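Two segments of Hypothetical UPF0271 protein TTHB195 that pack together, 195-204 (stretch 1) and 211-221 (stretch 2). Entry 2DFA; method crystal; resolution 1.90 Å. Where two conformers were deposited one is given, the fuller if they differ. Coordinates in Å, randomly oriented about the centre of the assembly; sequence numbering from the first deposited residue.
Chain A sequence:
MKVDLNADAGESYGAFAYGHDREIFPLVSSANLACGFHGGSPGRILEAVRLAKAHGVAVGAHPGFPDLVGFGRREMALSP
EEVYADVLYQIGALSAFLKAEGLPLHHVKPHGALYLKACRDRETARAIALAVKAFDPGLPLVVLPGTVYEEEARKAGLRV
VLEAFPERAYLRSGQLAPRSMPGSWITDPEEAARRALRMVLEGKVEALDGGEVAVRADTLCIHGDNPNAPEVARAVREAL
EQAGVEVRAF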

# COMPACT_ATOMS: atom_id res chain seq x y z
N ARG A 195 40.03 8.27 -5.43
CA ARG A 195 39.62 7.30 -6.44
C ARG A 195 38.83 7.96 -7.57
O ARG A 195 38.99 7.66 -8.74
CB ARG A 195 38.76 6.24 -5.74
CG ARG A 195 39.56 5.40 -4.74
CD ARG A 195 38.66 4.56 -3.81
NE ARG A 195 37.87 3.59 -4.58
CZ ARG A 195 38.43 2.40 -4.83
NH1 ARG A 195 39.65 2.14 -4.39
NH2 ARG A 195 37.74 1.46 -5.48
N ALA A 196 37.92 8.87 -7.18
CA ALA A 196 37.12 9.57 -8.18
C ALA A 196 38.00 10.27 -9.23
O ALA A 196 37.81 10.13 -10.43
CB ALA A 196 36.24 10.59 -7.46
N LEU A 197 38.95 11.08 -8.73
CA LEU A 197 39.88 11.76 -9.64
C LEU A 197 40.53 10.76 -10.60
O LEU A 197 40.62 10.96 -11.81
CB LEU A 197 40.97 12.42 -8.79
CG LEU A 197 40.76 13.92 -8.58
CD1 LEU A 197 41.95 14.58 -7.88
CD2 LEU A 197 40.56 14.69 -9.89
N ARG A 198 41.05 9.67 -10.00
CA ARG A 198 41.73 8.65 -10.78
C ARG A 198 40.84 8.11 -11.91
O ARG A 198 41.26 7.97 -13.05
CB ARG A 198 42.11 7.51 -9.83
CG ARG A 198 43.05 6.50 -10.47
CD ARG A 198 44.53 6.83 -10.22
NE ARG A 198 45.39 6.14 -11.18
CZ ARG A 198 45.57 4.81 -11.00
NH1 ARG A 198 44.95 4.21 -10.00
NH2 ARG A 198 46.37 4.12 -11.81
N MET A 199 39.60 7.76 -11.54
CA MET A 199 38.67 7.22 -12.53
C MET A 199 38.46 8.20 -13.70
O MET A 199 38.36 7.83 -14.86
CB MET A 199 37.33 6.95 -11.85
CG MET A 199 37.41 5.96 -10.69
SD MET A 199 35.83 5.78 -9.85
CE MET A 199 35.91 4.02 -9.55
N VAL A 200 38.34 9.50 -13.35
CA VAL A 200 38.14 10.50 -14.39
C VAL A 200 39.43 10.75 -15.19
O VAL A 200 39.48 10.62 -16.41
CB VAL A 200 37.66 11.80 -13.73
CG1 VAL A 200 37.47 12.88 -14.80
CG2 VAL A 200 36.35 11.57 -13.01
N LEU A 201 40.48 11.16 -14.46
CA LEU A 201 41.73 11.57 -15.12
C LEU A 201 42.46 10.40 -15.82
O LEU A 201 43.12 10.58 -16.83
CB LEU A 201 42.67 12.19 -14.07
CG LEU A 201 42.12 13.46 -13.41
CD1 LEU A 201 43.10 14.05 -12.39
CD2 LEU A 201 41.85 14.58 -14.42
N GLU A 202 42.37 9.19 -15.22
CA GLU A 202 43.18 8.09 -15.75
C GLU A 202 42.34 6.93 -16.30
O GLU A 202 42.83 6.03 -16.97
CB GLU A 202 44.11 7.60 -14.65
CG GLU A 202 45.23 8.59 -14.32
CD GLU A 202 46.06 8.05 -13.17
OE1 GLU A 202 46.67 6.99 -13.33
OE2 GLU A 202 46.12 8.71 -12.13
N GLY A 203 41.04 6.92 -15.95
CA GLY A 203 40.18 5.84 -16.42
C GLY A 203 40.53 4.50 -15.79
O GLY A 203 40.35 3.43 -16.36
N LYS A 204 41.10 4.58 -14.57
CA LYS A 204 41.45 3.35 -13.86
C LYS A 204 41.21 3.48 -12.36
O LYS A 204 41.14 4.56 -11.79
CB LYS A 204 42.94 3.07 -14.12
CG LYS A 204 43.19 2.48 -15.51
CD LYS A 204 44.68 2.21 -15.75
CE LYS A 204 44.93 1.47 -17.06
NZ LYS A 204 44.37 2.22 -18.18
N GLY A 211 46.62 -4.98 -7.98
CA GLY A 211 46.74 -4.12 -9.16
C GLY A 211 45.60 -3.14 -9.35
O GLY A 211 45.08 -2.58 -8.39
N GLU A 212 45.23 -2.92 -10.61
CA GLU A 212 44.15 -1.99 -10.94
C GLU A 212 43.36 -2.47 -12.15
O GLU A 212 43.78 -3.38 -12.86
CB GLU A 212 44.70 -0.59 -11.21
CG GLU A 212 45.83 -0.55 -12.22
CD GLU A 212 46.38 0.86 -12.41
OE1 GLU A 212 46.43 1.61 -11.42
OE2 GLU A 212 46.77 1.21 -13.55
N VAL A 213 42.21 -1.84 -12.38
CA VAL A 213 41.36 -2.20 -13.50
C VAL A 213 40.87 -0.96 -14.23
O VAL A 213 40.80 0.13 -13.66
CB VAL A 213 40.13 -3.04 -13.02
CG1 VAL A 213 39.36 -2.27 -11.97
CG2 VAL A 213 39.24 -3.39 -14.20
N ALA A 214 40.54 -1.12 -15.51
CA ALA A 214 40.06 -0.01 -16.32
C ALA A 214 38.59 0.27 -16.03
O ALA A 214 37.80 -0.64 -15.79
CB ALA A 214 40.24 -0.33 -17.80
N VAL A 215 38.23 1.55 -16.04
CA VAL A 215 36.86 1.97 -15.79
C VAL A 215 36.61 3.30 -16.49
O VAL A 215 37.38 4.25 -16.34
CB VAL A 215 36.57 2.14 -14.28
CG1 VAL A 215 36.50 0.79 -13.60
CG2 VAL A 215 37.65 3.01 -13.63
N ARG A 216 35.52 3.36 -17.26
CA ARG A 216 35.17 4.59 -17.95
C ARG A 216 33.96 5.14 -17.21
O ARG A 216 32.89 4.54 -17.20
CB ARG A 216 34.82 4.30 -19.42
CG ARG A 216 35.09 5.48 -20.35
CD ARG A 216 33.83 6.23 -20.72
NE ARG A 216 32.99 5.46 -21.63
CZ ARG A 216 33.37 5.06 -22.84
NH1 ARG A 216 34.58 5.35 -23.29
NH2 ARG A 216 32.53 4.36 -23.60
N ALA A 217 34.16 6.28 -16.56
CA ALA A 217 33.10 6.90 -15.78
C ALA A 217 32.42 8.08 -16.44
O ALA A 217 32.93 9.21 -16.40
CB ALA A 217 33.67 7.32 -14.43
N ASP A 218 31.27 7.84 -17.06
CA ASP A 218 30.51 8.93 -17.68
C ASP A 218 29.87 9.65 -16.50
O ASP A 218 29.69 10.87 -16.51
CB ASP A 218 29.43 8.39 -18.62
CG ASP A 218 30.00 7.71 -19.85
OD1 ASP A 218 31.04 8.18 -20.36
OD2 ASP A 218 29.40 6.72 -20.32
N THR A 219 29.54 8.87 -15.47
CA THR A 219 28.94 9.42 -14.27
C THR A 219 29.46 8.68 -13.04
O THR A 219 29.77 7.50 -13.10
CB THR A 219 27.39 9.32 -14.32
OG1 THR A 219 26.83 9.94 -13.15
CG2 THR A 219 26.95 7.87 -14.38
N LEU A 220 29.58 9.41 -11.93
CA LEU A 220 30.06 8.84 -10.67
C LEU A 220 28.91 8.83 -9.67
O LEU A 220 28.33 9.88 -9.37
CB LEU A 220 31.20 9.69 -10.11
CG LEU A 220 32.48 9.80 -10.95
CD1 LEU A 220 33.44 10.79 -10.28
CD2 LEU A 220 33.13 8.43 -11.07
N CYS A 221 28.60 7.66 -9.13
CA CYS A 221 27.51 7.54 -8.15
C CYS A 221 27.96 7.83 -6.73
O CYS A 221 29.01 7.36 -6.29
CB CYS A 221 26.90 6.14 -8.20
SG CYS A 221 25.59 5.86 -6.97

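The last turns of a helix (195-201) lie against the strand 219-221 and the segment leading into it, the two elements running nearly antiparallel with their axes 10.2 Å apart at closest approach; together the stretches bury 509 Å². The apolar centre is built around Leu220, whose CA-to-CB bond points toward the helix and whose side chain (chi1 m, chi2 t) spreads its two methyls among three helix residues. Leu220 CD1 sits 4.0 Å from Ala196 CB and 4.1 Å from Val200 CG2; Leu220 CD2 lies 4.0 Å from Met199 SD. Ala196 and Val200 are one helical turn apart, so both can meet the same methyl. The small side chain of Ala196 goes with a CA-CA distance of 7.5 Å to Leu220, while Val200 reaches the leucine with a short branched side chain. All four residues are buried, and none brings a polar side-chain group that would need a partner here.

Met199 extends this centre along the second stretch. Its long, unbranched side chain leaves the helix sideways (chi1 m, chi2 t) and touches three residues: besides Leu220, its CG lies 4.2 Å from Val215 CG2, and its CB is 4.5 Å from Ala217 CB. Ala217, between Val215 and Leu220 in sequence, points its methyl toward the helix. Val215, buried and covered more by the other stretch than any other residue here, also packs its CG2 3.8 Å from Lys204 C, joining the apolar packing to the backbone pairing beyond.

That pairing begins where the helix gives way. Gly203 is the first residue after it to leave helical phi/psi, and its positive phi (68°) is one that glycine adopts readily. Its carbonyl accepts the one backbone hydrogen bond between the stretches, from Val215 N to Gly203 O, 2.9 Å and nearly straight at 172°. The next residue, Lys204, forms an antiparallel, non-hydrogen-bonded bridge pair with Ala214, their CA atoms 4.4 Å apart and their side chains on the same face of the sheet. Two CA-H...O contacts supplement it: Ala214 CA to Gly203 O at 3.5 Å and Lys204 CA to Val213 O at 3.3 Å. The lysine chain passes beside the small Ala214, with Lys204 CG 4.1 Å from Ala214 CA.

At the polar edge, Glu212 points toward the first stretch and gathers the longer side chains. Lys204 CD passes 3.2 Å from Glu212 OE2, a close methylene-to-oxygen contact; Lys204 NZ, 5.3 Å from Glu212 OE2, makes no salt bridge. The carboxylate is met by Arg198, which starts sideways but brings its end nearer: Arg198 NH2 donates to Glu212 OE1 at 2.5 Å and 170°, forming a salt bridge, and Arg198 NH1 adds a weak bond to Glu212 OE1 at 3.3 Å. The carboxylate oxygen lies at the guanidinium edge, near its plane, where the N-H groups point. Glu202, one turn along, also forms a salt bridge with Arg198, although the place of Arg198 NE is less sure; the guanidinium has an acidic partner in each stretch.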